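Local coordinates for putative endo-1,4-beta-xylanase (Bacteroides thetaiotaomicron VPI-5482, PDB 5MSX), which probably hydrolyses glycosidic bonds as a calcium-binding family 43 glycoside hydrolase, consistent with an arabinofuranosidase acting on plant pectin, at residues E393-R398 with C428-D433. Sequence-based numbering, arbitrary orientation.
With EDO (1,2-ethanediol), chain B.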
ATOM      1  N   GLU C 393      15.268  -6.210 -39.622  1.00 32.18           N
ATOM      2  CA  GLU C 393      14.417  -5.553 -38.631  1.00 33.27           C
ATOM      3  C   GLU C 393      13.810  -4.314 -39.282  1.00 28.65           C
ATOM      4  O   GLU C 393      14.538  -3.406 -39.709  1.00 27.22           O
ATOM      5  CB  GLU C 393      15.237  -5.211 -37.383  1.00 35.08           C
ATOM      6  CG  GLU C 393      15.984  -6.423 -36.841  1.00 41.19           C
ATOM      7  CD  GLU C 393      16.442  -6.292 -35.393  1.00 45.83           C
ATOM      8  OE1 GLU C 393      16.644  -5.154 -34.904  1.00 47.56           O
ATOM      9  OE2 GLU C 393      16.626  -7.352 -34.760  1.00 46.96           O
ATOM     10  N   ILE C 394      12.488  -4.304 -39.361  1.00 27.92           N
ATOM     11  CA  ILE C 394      11.746  -3.273 -40.051  1.00 28.74           C
ATOM     12  C   ILE C 394      10.895  -2.456 -39.094  1.00 27.05           C
ATOM     13  O   ILE C 394       9.987  -2.976 -38.435  1.00 25.38           O
ATOM     14  CB  ILE C 394      10.789  -3.847 -41.116  1.00 29.20           C
ATOM     15  CG1 ILE C 394      11.552  -4.730 -42.108  1.00 31.37           C
ATOM     16  CG2 ILE C 394      10.089  -2.709 -41.858  1.00 29.03           C
ATOM     17  CD1 ILE C 394      10.632  -5.576 -42.970  1.00 31.57           C
ATOM     18  N   TYR C 395      11.145  -1.153 -39.102  1.00 26.38           N
ATOM     19  CA  TYR C 395      10.341  -0.213 -38.344  1.00 24.43           C
ATOM     20  C   TYR C 395       9.420   0.501 -39.307  1.00 24.72           C
ATOM     21  O   TYR C 395       9.837   1.459 -39.952  1.00 24.85           O
ATOM     22  CB  TYR C 395      11.267   0.780 -37.660  1.00 24.63           C
ATOM     23  CG  TYR C 395      12.136   0.190 -36.582  1.00 24.75           C
ATOM     24  CD1 TYR C 395      13.386  -0.346 -36.867  1.00 25.35           C
ATOM     25  CD2 TYR C 395      11.711   0.200 -35.255  1.00 26.11           C
ATOM     26  CE1 TYR C 395      14.182  -0.886 -35.853  1.00 25.57           C
ATOM     27  CE2 TYR C 395      12.501  -0.315 -34.238  1.00 25.98           C
ATOM     28  CZ  TYR C 395      13.722  -0.850 -34.540  1.00 26.13           C
ATOM     29  OH  TYR C 395      14.459  -1.351 -33.512  1.00 31.03           O
ATOM     30  N   PHE C 396       8.187   0.034 -39.428  1.00 24.60           N
ATOM     31  CA  PHE C 396       7.214   0.669 -40.316  1.00 26.28           C
ATOM     32  C   PHE C 396       6.648   1.950 -39.729  1.00 25.40           C
ATOM     33  O   PHE C 396       6.644   2.169 -38.499  1.00 25.85           O
ATOM     34  CB  PHE C 396       6.027  -0.257 -40.679  1.00 28.97           C
ATOM     35  CG  PHE C 396       6.412  -1.498 -41.470  1.00 32.94           C
ATOM     36  CD1 PHE C 396       6.592  -1.437 -42.865  1.00 32.82           C
ATOM     37  CD2 PHE C 396       6.574  -2.747 -40.834  1.00 33.56           C
ATOM     38  CE1 PHE C 396       6.943  -2.582 -43.596  1.00 32.52           C
ATOM     39  CE2 PHE C 396       6.909  -3.893 -41.566  1.00 33.17           C
ATOM     40  CZ  PHE C 396       7.102  -3.802 -42.941  1.00 33.74           C
ATOM     41  N   VAL C 397       6.105   2.762 -40.623  1.00 22.35           N
ATOM     42  CA  VAL C 397       5.360   3.965 -40.266  1.00 22.50           C
ATOM     43  C   VAL C 397       3.948   3.588 -39.769  1.00 22.43           C
ATOM     44  O   VAL C 397       3.310   2.679 -40.319  1.00 23.05           O
ATOM     45  CB  VAL C 397       5.273   4.925 -41.489  1.00 20.96           C
ATOM     46  CG1 VAL C 397       4.327   6.076 -41.205  1.00 20.73           C
ATOM     47  CG2 VAL C 397       6.651   5.432 -41.854  1.00 20.64           C
ATOM     48  N   ARG C 398       3.455   4.314 -38.765  1.00 23.31           N
ATOM     49  CA  ARG C 398       2.220   3.970 -38.040  1.00 24.03           C
ATOM     50  C   ARG C 398       2.189   2.491 -37.565  1.00 24.78           C
ATOM     51  O   ARG C 398       1.210   1.764 -37.803  1.00 21.93           O
ATOM     52  CB  ARG C 398       0.952   4.333 -38.821  1.00 24.66           C
ATOM     53  CG  ARG C 398      -0.284   4.376 -37.921  1.00 25.98           C
ATOM     54  CD  ARG C 398      -1.547   4.624 -38.714  1.00 27.29           C
ATOM     55  NE  ARG C 398      -1.638   6.016 -39.153  1.00 29.25           N
ATOM     56  CZ  ARG C 398      -2.589   6.511 -39.948  1.00 29.34           C
ATOM     57  NH1 ARG C 398      -3.552   5.735 -40.424  1.00 30.26           N
ATOM     58  NH2 ARG C 398      -2.577   7.795 -40.266  1.00 27.47           N
ATOM     59  N   CYS C 428       3.230  -4.444 -33.733  1.00 30.49           N
ATOM     60  CA  CYS C 428       4.478  -4.438 -33.004  1.00 30.46           C
ATOM     61  C   CYS C 428       5.501  -3.603 -33.782  1.00 28.73           C
ATOM     62  O   CYS C 428       5.197  -3.146 -34.856  1.00 30.21           O
ATOM     63  CB  CYS C 428       4.958  -5.870 -32.814  1.00 32.56           C
ATOM     64  SG  CYS C 428       5.564  -6.667 -34.322  1.00 39.81           S
ATOM     65  N   SER C 429       6.679  -3.362 -33.227  1.00 26.79           N
ATOM     66  CA  SER C 429       7.804  -2.789 -33.992  1.00 26.93           C
ATOM     67  C   SER C 429       9.077  -3.064 -33.227  1.00 26.08           C
ATOM     68  O   SER C 429       9.062  -2.942 -32.026  1.00 28.71           O
ATOM     69  CB  SER C 429       7.673  -1.265 -34.202  1.00 25.20           C
ATOM     70  OG  SER C 429       8.597  -0.831 -35.202  1.00 25.50           O
ATOM     71  N   PRO C 430      10.166  -3.446 -33.866  1.00 26.93           N
ATOM     72  CA  PRO C 430      10.241  -3.716 -35.292  1.00 29.14           C
ATOM     73  C   PRO C 430       9.618  -5.066 -35.682  1.00 32.23           C
ATOM     74  O   PRO C 430       9.236  -5.856 -34.817  1.00 34.66           O
ATOM     75  CB  PRO C 430      11.732  -3.699 -35.559  1.00 28.17           C
ATOM     76  CG  PRO C 430      12.355  -4.152 -34.254  1.00 29.36           C
ATOM     77  CD  PRO C 430      11.415  -3.753 -33.159  1.00 27.15           C
ATOM     78  N   HIS C 431       9.467  -5.290 -36.982  1.00 33.41           N
ATOM     79  CA  HIS C 431       9.185  -6.631 -37.520  1.00 32.02           C
ATOM     80  C   HIS C 431      10.479  -7.305 -37.893  1.00 30.64           C
ATOM     81  O   HIS C 431      11.201  -6.814 -38.770  1.00 32.48           O
ATOM     82  CB  HIS C 431       8.281  -6.518 -38.725  1.00 31.52           C
ATOM     83  CG  HIS C 431       6.851  -6.431 -38.364  1.00 32.55           C
ATOM     84  ND1 HIS C 431       6.211  -5.236 -38.122  1.00 34.15           N
ATOM     85  CD2 HIS C 431       5.936  -7.402 -38.159  1.00 36.45           C
ATOM     86  CE1 HIS C 431       4.947  -5.485 -37.809  1.00 35.89           C
ATOM     87  NE2 HIS C 431       4.759  -6.787 -37.830  1.00 38.02           N
ATOM     88  N   THR C 432      10.787  -8.407 -37.210  1.00 32.27           N
ATOM     89  CA  THR C 432      12.068  -9.090 -37.321  1.00 33.68           C
ATOM     90  C   THR C 432      11.890 -10.421 -38.070  1.00 37.20           C
ATOM     91  O   THR C 432      10.983 -11.171 -37.774  1.00 38.85           O
ATOM     92  CB  THR C 432      12.688  -9.332 -35.926  1.00 35.47           C
ATOM     93  OG1 THR C 432      13.005  -8.074 -35.319  1.00 38.25           O
ATOM     94  CG2 THR C 432      13.998 -10.118 -36.020  1.00 35.42           C
ATOM     95  N   ASP C 433      12.747 -10.693 -39.047  1.00 38.23           N
ATOM     96  CA  ASP C 433      12.694 -11.952 -39.813  1.00 41.34           C
ATOM     97  C   ASP C 433      14.097 -12.518 -39.896  1.00 40.55           C
ATOM     98  O   ASP C 433      15.003 -11.869 -40.426  1.00 40.52           O
ATOM     99  CB  ASP C 433      12.161 -11.732 -41.233  1.00 40.62           C
ATOM    100  CG  ASP C 433      10.726 -11.303 -41.252  1.00 41.00           C
ATOM    101  OD1 ASP C 433       9.841 -12.118 -40.918  1.00 43.51           O
ATOM    102  OD2 ASP C 433      10.469 -10.137 -41.604  1.00 42.59           O
TER
HETATM  103  C1  EDO B 514       5.886  -1.464 -37.355  1.00 32.14           C
HETATM  104  O1  EDO B 514       7.257  -1.820 -37.532  1.00 29.07           O
HETATM  105  C2  EDO B 514       4.826  -2.521 -37.697  1.00 33.33           C
HETATM  106  O2  EDO B 514       3.440  -2.218 -37.475  1.00 33.92           O
HETATM  107  O   HOH W   1       8.182   1.835 -36.167  1.00 19.35           O
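Ile394 and His431 form an antiparallel hydrogen-bonded pair on neighbouring strands of the F5/8 type C domain, a beta-sandwich module. Ile394 N donates to His431 O at 2.9 Å, and His431 N returns a bond to Ile394 O at 2.8 Å. Past His431 toward Ser429 the regular bridging stops at Pro430, which follows a cis peptide bond, and the strands are bridged by other means. Phe396 N donates to O1 of a 1,2-ethanediol, probably from the crystallisation liquor, and this O1 in turn donates to Ser429 OG. A water accepts from Ser429 OG (2.9 Å to the water oxygen) and donates to Phe396 O.

Packing centres on Tyr395 and Pro430, which lie side by side. Pro430 CB sits over one ring face, 3.6 Å from the centroid of Tyr395 and only 9° off the ring normal, in a CH-pi contact. Chi1 of -67° sets the Tyr395 ring beside its own backbone N, where it runs along the proline; its hydroxyl bonds to Trp76 O. The Tyr395 side chain also touches Glu455, a ligand of the bound calcium. An alanine in place of Tyr395 is likely to leave Pro430 without its aromatic cover and Trp76 O without this hydroxyl partner.

Two residues along the same strand, Ile394 CG2 lies over a face of the Phe396 ring, whose other contacts include a stack with His403. The Phe396 and His431 rings meet obliquely, planes at 68°, with His431 ND1 at the phenyl edge, 3.7 Å from Phe396 CD2.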